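Local coordinates for uncharacterized protein (Aeropyrum pernix, PDB 3P1Z) that is of unknown function but belongs to the tRNA-intron endonuclease family and may bind RNA and cleave tRNA introns, at residues G102-Y110 against V116-E124; S137-I148 against T159-R167. All coordinates share one frame; numbering follows the deposited sequence.

Contact 1: residues G102-Y110 against V116-E124; sequences GVRRGTLVY and VYEVLVLSE
Tyr110 and Tyr117 face each other across the antiparallel pairing of strands 107-110 and 116-123, a hydrogen-bonded pair whose side chains lie on the same side of the sheet. The rings are close to parallel, with planes 15° apart, but slid so far that they barely overlap, their centroids 5.2 Å apart. Over one face of the Tyr110 ring, displaced toward its rim, lies Tyr117 CB, 3.8 Å from the ring centroid, a CH-pi contact. With chi1 at 88°, Tyr110 CG stands between its own backbone N and carbonyl carbon, a torsion that brings the far end of the ring nearer to strand 116-123 and leaves its edge against Val119, CE2 lying 4.1 Å from Val119 CG2. An alanine at Tyr110 is likely to leave the Tyr117 methylene without its aromatic cover and open a gap between Tyr117 and Val119.

Glu118 emerges on the other face with Thr107, Val109 and Leu120. Its extended chain reaches the Arg104 guanidinium, crossing it at about a right angle; Arg104 NH1 lies 2.7 Å from Glu118 OE2, a salt bridge that is doubtful in detail because the place of OE2 is less sure. Arg104 also starts the type II turn that leads to Thr107. Backbone bonds hold the register, among them a nearly straight one from Val119 N to Leu108 O, 2.8 Å.

The hairpin packs its two faces on different helices: Leu108 and Val121 pack on helix 83-95, Thr107 and Leu120 meet Trp136 of helix 130-142, and strand 146-152 continues the sheet beyond strand 115-123.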
loop_
_atom_site.group_PDB
_atom_site.type_symbol
_atom_site.label_atom_id
_atom_site.label_comp_id
_atom_site.label_asym_id
_atom_site.label_seq_id
_atom_site.Cartn_x
_atom_site.Cartn_y
_atom_site.Cartn_z
ATOM N N GLY A 102 -2.694 14.242 26.988
ATOM C CA GLY A 102 -4.119 14.218 26.748
ATOM C C GLY A 102 -4.755 13.154 27.618
ATOM O O GLY A 102 -4.079 12.248 28.099
ATOM N N VAL A 103 -6.062 13.270 27.808
ATOM C CA VAL A 103 -6.803 12.429 28.731
ATOM C C VAL A 103 -7.054 11.038 28.179
ATOM O O VAL A 103 -7.507 10.153 28.895
ATOM C CB VAL A 103 -8.160 13.072 29.055
ATOM C CG1 VAL A 103 -7.954 14.387 29.784
ATOM C CG2 VAL A 103 -8.962 13.307 27.766
ATOM N N ARG A 104 -6.775 10.848 26.896
ATOM C CA ARG A 104 -6.953 9.542 26.276
ATOM C C ARG A 104 -5.638 8.839 26.159
ATOM O O ARG A 104 -4.587 9.478 26.029
ATOM C CB ARG A 104 -7.472 9.665 24.868
ATOM C CG ARG A 104 -8.666 10.514 24.717
ATOM C CD ARG A 104 -8.642 11.039 23.324
ATOM N NE ARG A 104 -9.987 11.317 22.872
ATOM C CZ ARG A 104 -10.550 12.517 22.876
ATOM N NH1 ARG A 104 -9.884 13.595 23.284
ATOM N NH2 ARG A 104 -11.792 12.622 22.441
ATOM N N ARG A 105 -5.708 7.513 26.170
ATOM C CA ARG A 105 -4.534 6.678 25.974
ATOM C C ARG A 105 -3.833 7.040 24.661
ATOM O O ARG A 105 -4.475 7.139 23.597
ATOM C CB ARG A 105 -4.929 5.203 25.963
ATOM C CG ARG A 105 -3.784 4.239 25.663
ATOM C CD ARG A 105 -3.286 3.540 26.917
ATOM N NE ARG A 105 -2.366 2.438 26.622
ATOM C CZ ARG A 105 -1.096 2.381 27.023
ATOM N NH1 ARG A 105 -0.574 3.359 27.751
ATOM N NH2 ARG A 105 -0.341 1.337 26.701
ATOM N N GLY A 106 -2.519 7.261 24.759
ATOM C CA GLY A 106 -1.662 7.495 23.607
ATOM C C GLY A 106 -1.768 8.864 22.964
ATOM O O GLY A 106 -1.445 9.026 21.789
ATOM N N THR A 107 -2.217 9.856 23.722
ATOM C CA THR A 107 -2.401 11.178 23.149
ATOM C C THR A 107 -1.684 12.304 23.904
ATOM O O THR A 107 -1.452 12.238 25.112
ATOM C CB THR A 107 -3.887 11.515 22.967
ATOM O OG1 THR A 107 -4.493 11.732 24.245
ATOM C CG2 THR A 107 -4.598 10.378 22.250
ATOM N N LEU A 108 -1.335 13.331 23.142
ATOM C CA LEU A 108 -0.566 14.452 23.600
ATOM C C LEU A 108 -1.368 15.670 23.205
ATOM O O LEU A 108 -1.889 15.732 22.100
ATOM C CB LEU A 108 0.790 14.469 22.881
ATOM C CG LEU A 108 1.914 13.508 23.297
ATOM C CD1 LEU A 108 3.184 13.762 22.492
ATOM C CD2 LEU A 108 2.205 13.652 24.789
ATOM N N VAL A 109 -1.480 16.651 24.091
ATOM C CA VAL A 109 -2.275 17.829 23.756
ATOM C C VAL A 109 -1.486 19.125 23.838
ATOM O O VAL A 109 -0.778 19.363 24.820
ATOM C CB VAL A 109 -3.524 17.934 24.636
ATOM C CG1 VAL A 109 -4.434 19.015 24.108
ATOM C CG2 VAL A 109 -4.245 16.612 24.662
ATOM N N TYR A 110 -1.622 19.968 22.813
ATOM C CA TYR A 110 -0.843 21.212 22.742
ATOM C C TYR A 110 -1.527 22.364 21.991
ATOM O O TYR A 110 -2.137 22.163 20.937
ATOM C CB TYR A 110 0.548 20.947 22.152
ATOM C CG TYR A 110 0.656 21.027 20.637
ATOM C CD1 TYR A 110 0.784 22.250 19.991
ATOM C CD2 TYR A 110 0.666 19.875 19.853
ATOM C CE1 TYR A 110 0.897 22.327 18.610
ATOM C CE2 TYR A 110 0.779 19.946 18.462
ATOM C CZ TYR A 110 0.897 21.174 17.850
ATOM O OH TYR A 110 1.025 21.263 16.476
ATOM N N VAL A 116 -6.096 24.170 19.736
ATOM C CA VAL A 116 -5.630 23.058 20.543
ATOM C C VAL A 116 -5.526 21.840 19.643
ATOM O O VAL A 116 -6.448 21.535 18.892
ATOM C CB VAL A 116 -6.613 22.735 21.687
ATOM C CG1 VAL A 116 -6.061 21.617 22.558
ATOM C CG2 VAL A 116 -6.911 23.979 22.518
ATOM N N TYR A 117 -4.402 21.142 19.746
ATOM C CA TYR A 117 -4.069 20.052 18.851
ATOM C C TYR A 117 -3.909 18.749 19.618
ATOM O O TYR A 117 -3.141 18.659 20.559
ATOM C CB TYR A 117 -2.775 20.386 18.122
ATOM C CG TYR A 117 -2.933 21.361 16.974
ATOM C CD1 TYR A 117 -3.191 20.904 15.693
ATOM C CD2 TYR A 117 -2.807 22.731 17.165
ATOM C CE1 TYR A 117 -3.332 21.776 14.632
ATOM C CE2 TYR A 117 -2.939 23.614 16.110
ATOM C CZ TYR A 117 -3.205 23.132 14.841
ATOM O OH TYR A 117 -3.344 24.004 13.781
ATOM N N GLU A 118 -4.631 17.723 19.212
ATOM C CA GLU A 118 -4.571 16.460 19.926
ATOM C C GLU A 118 -3.835 15.443 19.076
ATOM O O GLU A 118 -4.298 15.084 17.995
ATOM C CB GLU A 118 -5.981 15.965 20.247
ATOM C CG GLU A 118 -6.045 14.562 20.806
ATOM C CD GLU A 118 -7.452 14.177 21.227
ATOM O OE1 GLU A 118 -7.885 13.049 20.902
ATOM O OE2 GLU A 118 -8.132 15.010 21.870
ATOM N N VAL A 119 -2.689 14.975 19.555
ATOM C CA VAL A 119 -1.867 14.076 18.755
ATOM C C VAL A 119 -1.916 12.657 19.279
ATOM O O VAL A 119 -1.629 12.407 20.443
ATOM C CB VAL A 119 -0.392 14.532 18.645
ATOM C CG1 VAL A 119 0.371 13.651 17.642
ATOM C CG2 VAL A 119 -0.292 16.003 18.251
ATOM N N LEU A 120 -2.268 11.726 18.402
ATOM C CA LEU A 120 -2.255 10.324 18.761
ATOM C C LEU A 120 -0.958 9.754 18.250
ATOM O O LEU A 120 -0.612 9.968 17.090
ATOM C CB LEU A 120 -3.439 9.610 18.129
ATOM C CG LEU A 120 -3.561 8.110 18.373
ATOM C CD1 LEU A 120 -3.904 7.824 19.817
ATOM C CD2 LEU A 120 -4.626 7.534 17.468
ATOM N N VAL A 121 -0.239 9.051 19.124
ATOM C CA VAL A 121 1.051 8.449 18.785
ATOM C C VAL A 121 0.858 6.982 18.451
ATOM O O VAL A 121 0.339 6.231 19.256
ATOM C CB VAL A 121 2.067 8.563 19.948
ATOM C CG1 VAL A 121 3.453 8.083 19.521
ATOM C CG2 VAL A 121 2.144 9.986 20.458
ATOM N N LEU A 122 1.278 6.586 17.254
ATOM C CA LEU A 122 1.173 5.200 16.814
ATOM C C LEU A 122 2.534 4.699 16.372
ATOM O O LEU A 122 3.347 5.476 15.891
ATOM C CB LEU A 122 0.187 5.087 15.649
ATOM C CG LEU A 122 -1.192 5.709 15.872
ATOM C CD1 LEU A 122 -1.906 5.897 14.538
ATOM C CD2 LEU A 122 -1.999 4.851 16.806
ATOM N N SER A 123 2.763 3.397 16.518
ATOM C CA SER A 123 4.073 2.790 16.292
ATOM C C SER A 123 4.043 1.574 15.352
ATOM O O SER A 123 3.465 0.538 15.678
ATOM C CB SER A 123 4.676 2.348 17.634
ATOM O OG SER A 123 4.292 3.217 18.692
ATOM N N GLU A 124 4.692 1.683 14.201
ATOM C CA GLU A 124 4.830 0.544 13.306
ATOM C C GLU A 124 4.942 -0.734 14.120
ATOM O O GLU A 124 5.703 -0.780 15.074
ATOM C CB GLU A 124 6.074 0.710 12.442
ATOM C CG GLU A 124 6.407 -0.487 11.585
ATOM C CD GLU A 124 7.504 -0.180 10.585
ATOM O OE1 GLU A 124 8.050 -1.124 9.996
ATOM O OE2 GLU A 124 7.830 1.000 10.376
#

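Contact 2: residues S137-I148 against T159-R167; sequences SRGASMDNHSPI and TYYEARAVR
Pro147 O takes the N-H of Ala163 in a well-directed backbone bond of 2.8 Å, with 169° at the hydrogen and the donor tilted from the carbonyl plane. The same oxygen is approached by Glu162 CA, 3.3 Å away, in a CA-H...O contact. Ile148 faces Glu162 as a non-hydrogen-bonded antiparallel pair; the isoleucine's CD1 lies 3.7 Å from Glu162 CA, while its other branch, CG2, comes obliquely to the Tyr160 ring, 4.2 Å from CD1 of that tyrosine. Tyr160 OH is bonded to Asp91 of helix 83-95. Pro147, Ile148, Tyr160, Glu162 and Ala163 belong to the beta hairpin of strands 146-152 and 158-166, in the putative tRNA-intron endonuclease catalytic domain. A Schellman motif, with Asn144 at positive phi, ends helix 130-142 just before the first of these strands.

Helix 137-142 runs at 90° to strand 159-166. Ser137 OG, set anti to its own N (chi1 168°), lies between two backbone groups, donating to Ala163 O, whose place is less sure, and receiving a weak bond from Ala165 N, 3.0 Å away. Ala165 CB lies against the same side chain. Strand 159-166 pairs antiparallel with a strand of a neighbouring subunit, carrying the sheet across the interface.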
loop_
_atom_site.group_PDB
_atom_site.type_symbol
_atom_site.label_atom_id
_atom_site.label_comp_id
_atom_site.label_asym_id
_atom_site.label_seq_id
_atom_site.Cartn_x
_atom_site.Cartn_y
_atom_site.Cartn_z
ATOM N N SER A 137 -10.731 10.236 16.262
ATOM C CA SER A 137 -10.821 11.494 15.518
ATOM C C SER A 137 -12.130 12.196 15.799
ATOM O O SER A 137 -12.166 13.407 16.025
ATOM C CB SER A 137 -10.713 11.250 14.011
ATOM O OG SER A 137 -11.065 12.424 13.285
ATOM N N ARG A 138 -13.211 11.428 15.750
ATOM C CA ARG A 138 -14.485 11.931 16.202
ATOM C C ARG A 138 -14.272 12.527 17.575
ATOM O O ARG A 138 -14.349 13.750 17.744
ATOM C CB ARG A 138 -15.519 10.815 16.266
ATOM C CG ARG A 138 -16.427 10.760 15.045
ATOM C CD ARG A 138 -17.181 9.449 14.992
ATOM N NE ARG A 138 -17.761 9.191 13.680
ATOM C CZ ARG A 138 -17.838 7.987 13.121
ATOM N NH1 ARG A 138 -18.383 7.844 11.917
ATOM N NH2 ARG A 138 -17.353 6.924 13.757
ATOM N N GLY A 139 -13.991 11.645 18.540
ATOM C CA GLY A 139 -13.659 12.035 19.895
ATOM C C GLY A 139 -12.986 13.382 19.869
ATOM O O GLY A 139 -13.588 14.395 20.200
ATOM N N ALA A 140 -11.733 13.383 19.431
ATOM C CA ALA A 140 -10.951 14.600 19.274
ATOM C C ALA A 140 -11.762 15.793 18.776
ATOM O O ALA A 140 -11.748 16.858 19.387
ATOM C CB ALA A 140 -9.772 14.350 18.360
ATOM N N SER A 141 -12.457 15.639 17.661
ATOM C CA SER A 141 -13.137 16.801 17.119
ATOM C C SER A 141 -14.178 17.326 18.122
ATOM O O SER A 141 -14.269 18.529 18.363
ATOM C CB SER A 141 -13.678 16.533 15.707
ATOM O OG SER A 141 -12.594 16.393 14.791
ATOM N N MET A 142 -14.912 16.427 18.762
ATOM C CA MET A 142 -15.932 16.860 19.709
ATOM C C MET A 142 -15.443 17.812 20.845
ATOM O O MET A 142 -16.198 18.684 21.293
ATOM C CB MET A 142 -16.703 15.642 20.229
ATOM C CG MET A 142 -17.791 15.217 19.260
ATOM S SD MET A 142 -19.239 16.309 19.375
ATOM C CE MET A 142 -19.552 16.206 21.145
ATOM N N ASP A 143 -14.188 17.652 21.275
ATOM C CA ASP A 143 -13.598 18.488 22.318
ATOM C C ASP A 143 -12.965 19.759 21.793
ATOM O O ASP A 143 -12.246 20.453 22.500
ATOM C CB ASP A 143 -12.495 17.743 23.029
ATOM C CG ASP A 143 -12.615 17.847 24.520
ATOM O OD1 ASP A 143 -13.526 17.205 25.056
ATOM O OD2 ASP A 143 -11.813 18.565 25.142
ATOM N N ASN A 144 -13.201 20.054 20.537
ATOM C CA ASN A 144 -12.460 21.113 19.896
ATOM C C ASN A 144 -10.958 20.912 20.002
ATOM O O ASN A 144 -10.261 21.787 20.494
ATOM C CB ASN A 144 -12.831 22.478 20.473
ATOM C CG ASN A 144 -12.758 23.562 19.436
ATOM O OD1 ASN A 144 -12.312 24.674 19.713
ATOM N ND2 ASN A 144 -13.167 23.230 18.209
ATOM N N HIS A 145 -10.468 19.753 19.575
ATOM C CA HIS A 145 -9.067 19.623 19.188
ATOM C C HIS A 145 -9.017 19.246 17.709
ATOM O O HIS A 145 -9.928 18.589 17.193
ATOM C CB HIS A 145 -8.321 18.556 19.999
ATOM C CG HIS A 145 -8.519 18.649 21.479
ATOM N ND1 HIS A 145 -8.777 19.837 22.124
ATOM C CD2 HIS A 145 -8.472 17.698 22.445
ATOM C CE1 HIS A 145 -8.895 19.614 23.420
ATOM N NE2 HIS A 145 -8.714 18.325 23.641
ATOM N N SER A 146 -7.964 19.677 17.027
ATOM C CA SER A 146 -7.713 19.241 15.664
ATOM C C SER A 146 -7.025 17.896 15.721
ATOM O O SER A 146 -5.964 17.773 16.323
ATOM C CB SER A 146 -6.818 20.237 14.942
ATOM O OG SER A 146 -7.240 21.559 15.210
ATOM N N PRO A 147 -7.608 16.885 15.063
ATOM C CA PRO A 147 -7.122 15.512 15.203
ATOM C C PRO A 147 -5.759 15.291 14.530
ATOM O O PRO A 147 -5.663 15.279 13.305
ATOM C CB PRO A 147 -8.204 14.682 14.486
ATOM C CG PRO A 147 -9.239 15.673 13.992
ATOM C CD PRO A 147 -8.574 16.998 13.963
ATOM N N ILE A 148 -4.708 15.107 15.315
ATOM C CA ILE A 148 -3.408 14.855 14.707
ATOM C C ILE A 148 -2.969 13.418 14.928
ATOM O O ILE A 148 -3.286 12.810 15.948
ATOM C CB ILE A 148 -2.345 15.873 15.169
ATOM C CG1 ILE A 148 -2.799 17.293 14.805
ATOM C CG2 ILE A 148 -0.980 15.570 14.553
ATOM C CD1 ILE A 148 -2.901 17.545 13.317
ATOM N N THR A 159 6.277 10.980 11.362
ATOM C CA THR A 159 5.457 11.703 10.400
ATOM C C THR A 159 4.200 12.248 11.056
ATOM O O THR A 159 3.670 11.659 11.996
ATOM C CB THR A 159 5.059 10.822 9.216
ATOM O OG1 THR A 159 6.144 9.948 8.900
ATOM C CG2 THR A 159 4.776 11.685 8.029
ATOM N N TYR A 160 3.732 13.384 10.566
ATOM C CA TYR A 160 2.545 13.998 11.140
ATOM C C TYR A 160 1.447 14.153 10.098
ATOM O O TYR A 160 1.695 14.599 8.976
ATOM C CB TYR A 160 2.882 15.356 11.749
ATOM C CG TYR A 160 3.733 15.287 12.998
ATOM C CD1 TYR A 160 3.181 14.920 14.226
ATOM C CD2 TYR A 160 5.081 15.608 12.957
ATOM C CE1 TYR A 160 3.946 14.874 15.377
ATOM C CE2 TYR A 160 5.862 15.563 14.108
ATOM C CZ TYR A 160 5.291 15.191 15.311
ATOM O OH TYR A 160 6.063 15.136 16.441
ATOM N N TYR A 161 0.232 13.774 10.480
ATOM C CA TYR A 161 -0.926 13.890 9.605
ATOM C C TYR A 161 -2.161 14.305 10.382
ATOM O O TYR A 161 -2.533 13.678 11.369
ATOM C CB TYR A 161 -1.209 12.561 8.907
ATOM C CG TYR A 161 -0.120 12.112 7.962
ATOM C CD1 TYR A 161 0.017 12.680 6.702
ATOM C CD2 TYR A 161 0.766 11.113 8.326
ATOM C CE1 TYR A 161 1.012 12.270 5.835
ATOM C CE2 TYR A 161 1.769 10.695 7.462
ATOM C CZ TYR A 161 1.890 11.278 6.217
ATOM O OH TYR A 161 2.890 10.857 5.354
ATOM N N GLU A 162 -2.792 15.379 9.942
ATOM C CA GLU A 162 -4.145 15.679 10.376
ATOM C C GLU A 162 -5.028 14.545 9.904
ATOM O O GLU A 162 -4.912 14.101 8.770
ATOM C CB GLU A 162 -4.613 16.976 9.735
ATOM C CG GLU A 162 -5.838 17.564 10.371
ATOM C CD GLU A 162 -5.888 19.072 10.224
ATOM O OE1 GLU A 162 -6.868 19.668 10.711
ATOM O OE2 GLU A 162 -4.951 19.658 9.636
ATOM N N ALA A 163 -5.910 14.073 10.771
ATOM C CA ALA A 163 -6.902 13.066 10.394
ATOM C C ALA A 163 -8.315 13.515 10.799
ATOM O O ALA A 163 -8.700 13.402 11.958
ATOM C CB ALA A 163 -6.552 11.723 11.021
ATOM N N ARG A 164 -9.083 14.026 9.843
ATOM C CA ARG A 164 -10.406 14.575 10.149
ATOM C C ARG A 164 -11.548 13.657 9.747
ATOM O O ARG A 164 -11.685 13.322 8.574
ATOM C CB ARG A 164 -10.579 15.957 9.508
ATOM C CG ARG A 164 -9.890 17.054 10.317
ATOM C CD ARG A 164 -10.019 18.437 9.711
ATOM N NE ARG A 164 -11.353 18.694 9.186
ATOM C CZ ARG A 164 -11.676 18.577 7.901
ATOM N NH1 ARG A 164 -10.754 18.212 7.010
ATOM N NH2 ARG A 164 -12.920 18.831 7.507
ATOM N N ALA A 165 -12.367 13.253 10.712
ATOM C CA ALA A 165 -13.524 12.421 10.390
ATOM C C ALA A 165 -14.670 13.287 9.901
ATOM O O ALA A 165 -14.907 14.381 10.401
ATOM C CB ALA A 165 -13.959 11.584 11.583
ATOM N N VAL A 166 -15.375 12.793 8.902
ATOM C CA VAL A 166 -16.470 13.543 8.321
ATOM C C VAL A 166 -17.524 12.568 7.848
ATOM O O VAL A 166 -17.230 11.396 7.617
ATOM C CB VAL A 166 -15.995 14.388 7.137
ATOM C CG1 VAL A 166 -14.612 14.981 7.427
ATOM C CG2 VAL A 166 -15.979 13.551 5.859
ATOM N N ARG A 167 -18.755 13.058 7.725
ATOM C CA ARG A 167 -19.844 12.262 7.178
ATOM C C ARG A 167 -19.775 12.220 5.630
ATOM O O ARG A 167 -19.933 11.153 5.026
ATOM C CB ARG A 167 -21.192 12.808 7.649
ATOM C CG ARG A 167 -22.184 11.769 8.208
ATOM C CD ARG A 167 -21.820 10.307 7.908
ATOM N NE ARG A 167 -21.870 9.918 6.491
ATOM C CZ ARG A 167 -22.811 9.142 5.948
ATOM N NH1 ARG A 167 -22.754 8.826 4.655
ATOM N NH2 ARG A 167 -23.814 8.678 6.690
#

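The two contacts follow one another along the chain, contact 1 closing before contact 2 opens, and their centres lie 11 Å apart on one mixed sheet. Its strand order, 100-101, 107-112, 115-123, 146-152, 158-166, places two antiparallel hairpins side by side. Strands 115-123 and 146-152 run parallel where they meet, joined by a beta-alpha-beta crossover through helix 130-142. Two probable hydrogen bonds stitch this seam, Glu118 O to Ile148 N at 2.7 Å and Leu120 N to Ile148 O at 2.9 Å. Contact 1 thus builds the middle of the sheet, and contact 2 its outer edge within this chain, where the sheet continues into another subunit.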